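Local coordinates for protein insulinase family protease (Yersinia pestis, PDB 3GO9) that is a predicted protease of the insulinase (M16) family, though its peptidase activity is not established, at residues A[49-60]-A[111-122]. Numbering follows the deposited sequence.
Sequences RIELRLIVNTGS and YDFTLYSLSLPN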
loop_
_atom_site.group_PDB
_atom_site.type_symbol
_atom_site.label_atom_id
_atom_site.label_comp_id
_atom_site.label_asym_id
_atom_site.label_seq_id
_atom_site.Cartn_x
_atom_site.Cartn_y
_atom_site.Cartn_z
ATOM N N ARG A 49 16.724 8.373 10.998
ATOM C CA ARG A 49 15.587 8.824 11.801
ATOM C C ARG A 49 14.783 7.627 12.334
ATOM O O ARG A 49 14.771 6.515 11.733
ATOM C CB ARG A 49 14.695 9.749 10.953
ATOM C CG ARG A 49 15.381 11.101 10.588
ATOM C CD ARG A 49 14.415 12.031 9.963
ATOM N NE ARG A 49 13.475 12.697 10.875
ATOM C CZ ARG A 49 13.724 13.804 11.583
ATOM N NH1 ARG A 49 14.920 14.388 11.500
ATOM N NH2 ARG A 49 12.808 14.359 12.331
ATOM N N ILE A 50 14.158 7.851 13.480
ATOM C CA ILE A 50 13.379 6.798 14.162
ATOM C C ILE A 50 11.989 6.989 13.676
ATOM O O ILE A 50 11.395 8.070 13.886
ATOM C CB ILE A 50 13.445 6.939 15.657
ATOM C CG1 ILE A 50 14.878 6.978 16.167
ATOM C CG2 ILE A 50 12.607 5.867 16.403
ATOM C CD1 ILE A 50 15.737 5.910 15.627
ATOM N N GLU A 51 11.395 5.927 13.097
ATOM C CA GLU A 51 10.042 5.998 12.543
ATOM C C GLU A 51 9.036 5.294 13.443
ATOM O O GLU A 51 9.249 4.164 13.825
ATOM C CB GLU A 51 9.991 5.379 11.146
ATOM C CG GLU A 51 10.925 6.042 10.129
ATOM C CD GLU A 51 10.496 7.462 9.792
ATOM O OE1 GLU A 51 9.269 7.715 9.748
ATOM O OE2 GLU A 51 11.383 8.331 9.527
ATOM N N LEU A 52 7.944 5.994 13.771
ATOM C CA LEU A 52 6.872 5.446 14.571
ATOM C C LEU A 52 5.568 5.505 13.777
ATOM O O LEU A 52 5.230 6.531 13.142
ATOM C CB LEU A 52 6.721 6.230 15.889
ATOM C CG LEU A 52 7.901 6.214 16.861
ATOM C CD1 LEU A 52 8.811 7.349 16.556
ATOM C CD2 LEU A 52 7.356 6.420 18.261
ATOM N N ARG A 53 4.773 4.443 13.852
ATOM C CA ARG A 53 3.486 4.426 13.193
ATOM C C ARG A 53 2.485 3.827 14.182
ATOM O O ARG A 53 2.756 2.768 14.767
ATOM C CB ARG A 53 3.518 3.587 11.898
ATOM C CG ARG A 53 4.527 4.080 10.924
ATOM C CD ARG A 53 4.112 5.330 10.178
ATOM N NE ARG A 53 5.133 5.553 9.160
ATOM C CZ ARG A 53 6.297 6.165 9.377
ATOM N NH1 ARG A 53 6.577 6.744 10.517
ATOM N NH2 ARG A 53 7.239 6.177 8.449
ATOM N N LEU A 54 1.340 4.483 14.359
ATOM C CA LEU A 54 0.274 3.902 15.143
ATOM C C LEU A 54 -0.854 3.702 14.194
ATOM O O LEU A 54 -1.401 4.683 13.655
ATOM C CB LEU A 54 -0.150 4.798 16.326
ATOM C CG LEU A 54 -1.335 4.272 17.168
ATOM C CD1 LEU A 54 -0.887 3.030 18.011
ATOM C CD2 LEU A 54 -1.825 5.388 18.095
ATOM N N ILE A 55 -1.209 2.439 13.973
ATOM C CA ILE A 55 -2.427 2.122 13.205
ATOM C C ILE A 55 -3.556 1.827 14.156
ATOM O O ILE A 55 -3.433 1.027 15.109
ATOM C CB ILE A 55 -2.252 0.903 12.223
ATOM C CG1 ILE A 55 -1.248 1.199 11.153
ATOM C CG2 ILE A 55 -3.651 0.576 11.534
ATOM C CD1 ILE A 55 -0.906 -0.064 10.274
ATOM N N VAL A 56 -4.663 2.511 13.921
ATOM C CA VAL A 56 -5.923 2.278 14.669
ATOM C C VAL A 56 -6.898 1.754 13.611
ATOM O O VAL A 56 -7.099 2.405 12.581
ATOM C CB VAL A 56 -6.477 3.581 15.308
ATOM C CG1 VAL A 56 -7.771 3.291 16.104
ATOM C CG2 VAL A 56 -5.409 4.285 16.239
ATOM N N ASN A 57 -7.508 0.596 13.860
ATOM C CA ASN A 57 -8.423 -0.011 12.895
ATOM C C ASN A 57 -9.810 0.636 12.959
ATOM O O ASN A 57 -10.820 -0.044 13.266
ATOM C CB ASN A 57 -8.524 -1.509 13.151
ATOM C CG ASN A 57 -7.242 -2.227 12.946
ATOM O OD1 ASN A 57 -6.444 -1.893 12.025
ATOM N ND2 ASN A 57 -7.042 -3.253 13.748
ATOM N N THR A 58 -9.848 1.945 12.735
ATOM C CA THR A 58 -11.056 2.752 12.729
ATOM C C THR A 58 -10.947 3.707 11.558
ATOM O O THR A 58 -9.988 4.466 11.453
ATOM C CB THR A 58 -11.104 3.592 14.012
ATOM O OG1 THR A 58 -11.164 2.684 15.110
ATOM C CG2 THR A 58 -12.301 4.549 14.084
ATOM N N GLY A 59 -11.925 3.647 10.686
ATOM C CA GLY A 59 -12.017 4.574 9.535
ATOM C C GLY A 59 -13.458 4.927 9.295
ATOM O O GLY A 59 -14.324 4.740 10.181
ATOM N N SER A 60 -13.754 5.357 8.080
ATOM C CA SER A 60 -15.092 5.832 7.735
ATOM C C SER A 60 -16.124 4.748 7.707
ATOM O O SER A 60 -17.322 5.044 7.846
ATOM C CB SER A 60 -15.056 6.537 6.408
ATOM O OG SER A 60 -14.489 5.746 5.392
ATOM N N TYR A 111 -10.894 4.053 4.848
ATOM C CA TYR A 111 -12.126 3.336 5.073
ATOM C C TYR A 111 -12.085 2.490 6.321
ATOM O O TYR A 111 -13.034 2.398 7.043
ATOM C CB TYR A 111 -12.368 2.457 3.811
ATOM C CG TYR A 111 -12.625 3.254 2.604
ATOM C CD1 TYR A 111 -13.895 3.824 2.377
ATOM C CD2 TYR A 111 -11.624 3.548 1.677
ATOM C CE1 TYR A 111 -14.108 4.641 1.248
ATOM C CE2 TYR A 111 -11.861 4.325 0.565
ATOM C CZ TYR A 111 -13.111 4.865 0.344
ATOM O OH TYR A 111 -13.335 5.672 -0.773
ATOM N N ASP A 112 -10.945 1.814 6.554
ATOM C CA ASP A 112 -10.834 0.846 7.634
ATOM C C ASP A 112 -9.658 1.031 8.556
ATOM O O ASP A 112 -9.441 0.200 9.429
ATOM C CB ASP A 112 -10.898 -0.615 7.130
ATOM C CG ASP A 112 -9.752 -1.036 6.286
ATOM O OD1 ASP A 112 -8.825 -0.237 6.090
ATOM O OD2 ASP A 112 -9.825 -2.197 5.769
ATOM N N PHE A 113 -8.978 2.159 8.426
ATOM C CA PHE A 113 -7.891 2.494 9.319
ATOM C C PHE A 113 -7.644 3.980 9.412
ATOM O O PHE A 113 -8.017 4.765 8.538
ATOM C CB PHE A 113 -6.567 1.763 8.946
ATOM C CG PHE A 113 -5.908 2.284 7.728
ATOM C CD1 PHE A 113 -4.960 3.319 7.797
ATOM C CD2 PHE A 113 -6.217 1.745 6.461
ATOM C CE1 PHE A 113 -4.336 3.786 6.655
ATOM C CE2 PHE A 113 -5.621 2.272 5.299
ATOM C CZ PHE A 113 -4.675 3.230 5.395
ATOM N N THR A 114 -6.972 4.343 10.504
ATOM C CA THR A 114 -6.277 5.633 10.668
ATOM C C THR A 114 -4.821 5.344 11.000
ATOM O O THR A 114 -4.523 4.517 11.877
ATOM C CB THR A 114 -6.915 6.377 11.830
ATOM O OG1 THR A 114 -8.280 6.638 11.475
ATOM C CG2 THR A 114 -6.278 7.734 12.124
ATOM N N LEU A 115 -3.905 6.071 10.386
ATOM C CA LEU A 115 -2.473 5.846 10.559
ATOM C C LEU A 115 -1.856 7.150 11.023
ATOM O O LEU A 115 -1.897 8.159 10.264
ATOM C CB LEU A 115 -1.836 5.437 9.226
ATOM C CG LEU A 115 -0.295 5.363 9.195
ATOM C CD1 LEU A 115 0.137 4.230 10.076
ATOM C CD2 LEU A 115 0.256 5.150 7.776
ATOM N N TYR A 116 -1.273 7.139 12.247
ATOM C CA TYR A 116 -0.505 8.263 12.787
ATOM C C TYR A 116 0.974 8.023 12.529
ATOM O O TYR A 116 1.463 6.923 12.741
ATOM C CB TYR A 116 -0.724 8.403 14.299
ATOM C CG TYR A 116 -2.153 8.793 14.657
ATOM C CD1 TYR A 116 -2.533 10.078 14.665
ATOM C CD2 TYR A 116 -3.132 7.819 14.914
ATOM C CE1 TYR A 116 -3.807 10.448 15.048
ATOM C CE2 TYR A 116 -4.459 8.193 15.200
ATOM C CZ TYR A 116 -4.764 9.506 15.288
ATOM O OH TYR A 116 -6.048 9.989 15.534
ATOM N N SER A 117 1.707 9.074 12.128
ATOM C CA SER A 117 3.098 8.909 11.738
ATOM C C SER A 117 3.966 9.994 12.343
ATOM O O SER A 117 3.692 11.190 12.152
ATOM C CB SER A 117 3.282 8.935 10.217
ATOM O OG SER A 117 2.518 7.938 9.509
ATOM N N LEU A 118 5.048 9.575 12.983
ATOM C CA LEU A 118 6.109 10.461 13.466
ATOM C C LEU A 118 7.481 9.938 13.001
ATOM O O LEU A 118 7.721 8.721 12.919
ATOM C CB LEU A 118 6.084 10.592 14.982
ATOM C CG LEU A 118 5.047 11.575 15.516
ATOM C CD1 LEU A 118 4.588 11.302 16.936
ATOM C CD2 LEU A 118 5.671 12.980 15.479
ATOM N N SER A 119 8.399 10.850 12.704
ATOM C CA SER A 119 9.745 10.538 12.257
ATOM C C SER A 119 10.651 11.446 13.075
ATOM O O SER A 119 10.554 12.680 12.919
ATOM C CB SER A 119 9.904 10.911 10.762
ATOM O OG SER A 119 11.279 10.827 10.343
ATOM N N LEU A 120 11.449 10.867 13.963
ATOM C CA LEU A 120 12.216 11.616 14.932
ATOM C C LEU A 120 13.675 11.589 14.555
ATOM O O LEU A 120 14.202 10.617 14.009
ATOM C CB LEU A 120 12.094 10.999 16.329
ATOM C CG LEU A 120 10.696 10.753 16.823
ATOM C CD1 LEU A 120 10.733 10.123 18.211
ATOM C CD2 LEU A 120 9.914 12.065 16.815
ATOM N N PRO A 121 14.407 12.638 14.924
ATOM C CA PRO A 121 15.817 12.505 14.699
ATOM C C PRO A 121 16.442 11.424 15.538
ATOM O O PRO A 121 15.970 11.092 16.607
ATOM C CB PRO A 121 16.387 13.875 15.119
ATOM C CG PRO A 121 15.231 14.660 15.578
ATOM C CD PRO A 121 14.067 13.768 15.775
ATOM N N ASN A 122 17.569 10.937 15.063
ATOM C CA ASN A 122 18.301 9.948 15.798
ATOM C C ASN A 122 18.889 10.538 17.079
ATOM O O ASN A 122 19.086 11.750 17.176
ATOM C CB ASN A 122 19.412 9.350 14.927
ATOM C CG ASN A 122 19.607 7.862 15.185
ATOM O OD1 ASN A 122 19.384 7.341 16.300
ATOM N ND2 ASN A 122 19.954 7.160 14.144
HETATM O O HOH W 1 -7.564 -1.805 9.280
HETATM O O HOH W 2 -13.482 1.241 10.259
#
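I50, L52, L54 and V56 pair with L120, L118, Y116 and T114 as antiparallel hydrogen-bonded pairs, so eight N-H...O=C bonds satisfy the facing amides and carbonyls of strands 50-56 and 114-120. E51, R53 and I55 make backbone hydrogen bonds to V217, Y215 and T213 of strand 212-218, which places 50-56 between two antiparallel neighbours.

On the face of E51, R53, S117 and S119 a polar chain runs along the sheet. R49 grips S119 side-on: NE donates to OG in the guanidinium plane at 2.9 Å, and NH2 reaches the backbone O, standing 42° out of that carbonyl's plane. S119 OG, set anti to its backbone N (chi1 170°), donates a hydrogen bond to E51 OE2 at 2.6 Å. The other carboxylate oxygen, OE1, receives both NH1 and NH2 of R53 in an end-on salt bridge, NH2 at 2.9 Å. R53 NH1 also donates to L52 O, from the face opposite that used by L118 N, giving this carbonyl two donors. Three donors thus hold the E51 carboxylate, two on OE1 and one on OE2, and the E51 side chain lies about 4 Å from a bound zinc ion, probably the one held by D99, E101, D387 and D389.

Farther along, I55 CG1 meets L115 CD1 at 3.5 Å; on the other face L52 CD1 touches L120 CD1. Where strand 50-56 ends, T114 OG1 donates to T58 O at 2.8 Å, and one water joins N57 OD1 to D112 O. F113 N is buried without a partner.

Such pairing of central antiparallel strands, with helix 125-140 against the face of L118 and L120 and helix 388-401 against that of R53 and L115, belongs to the mixed sheet of an alpha/beta M16-family domain.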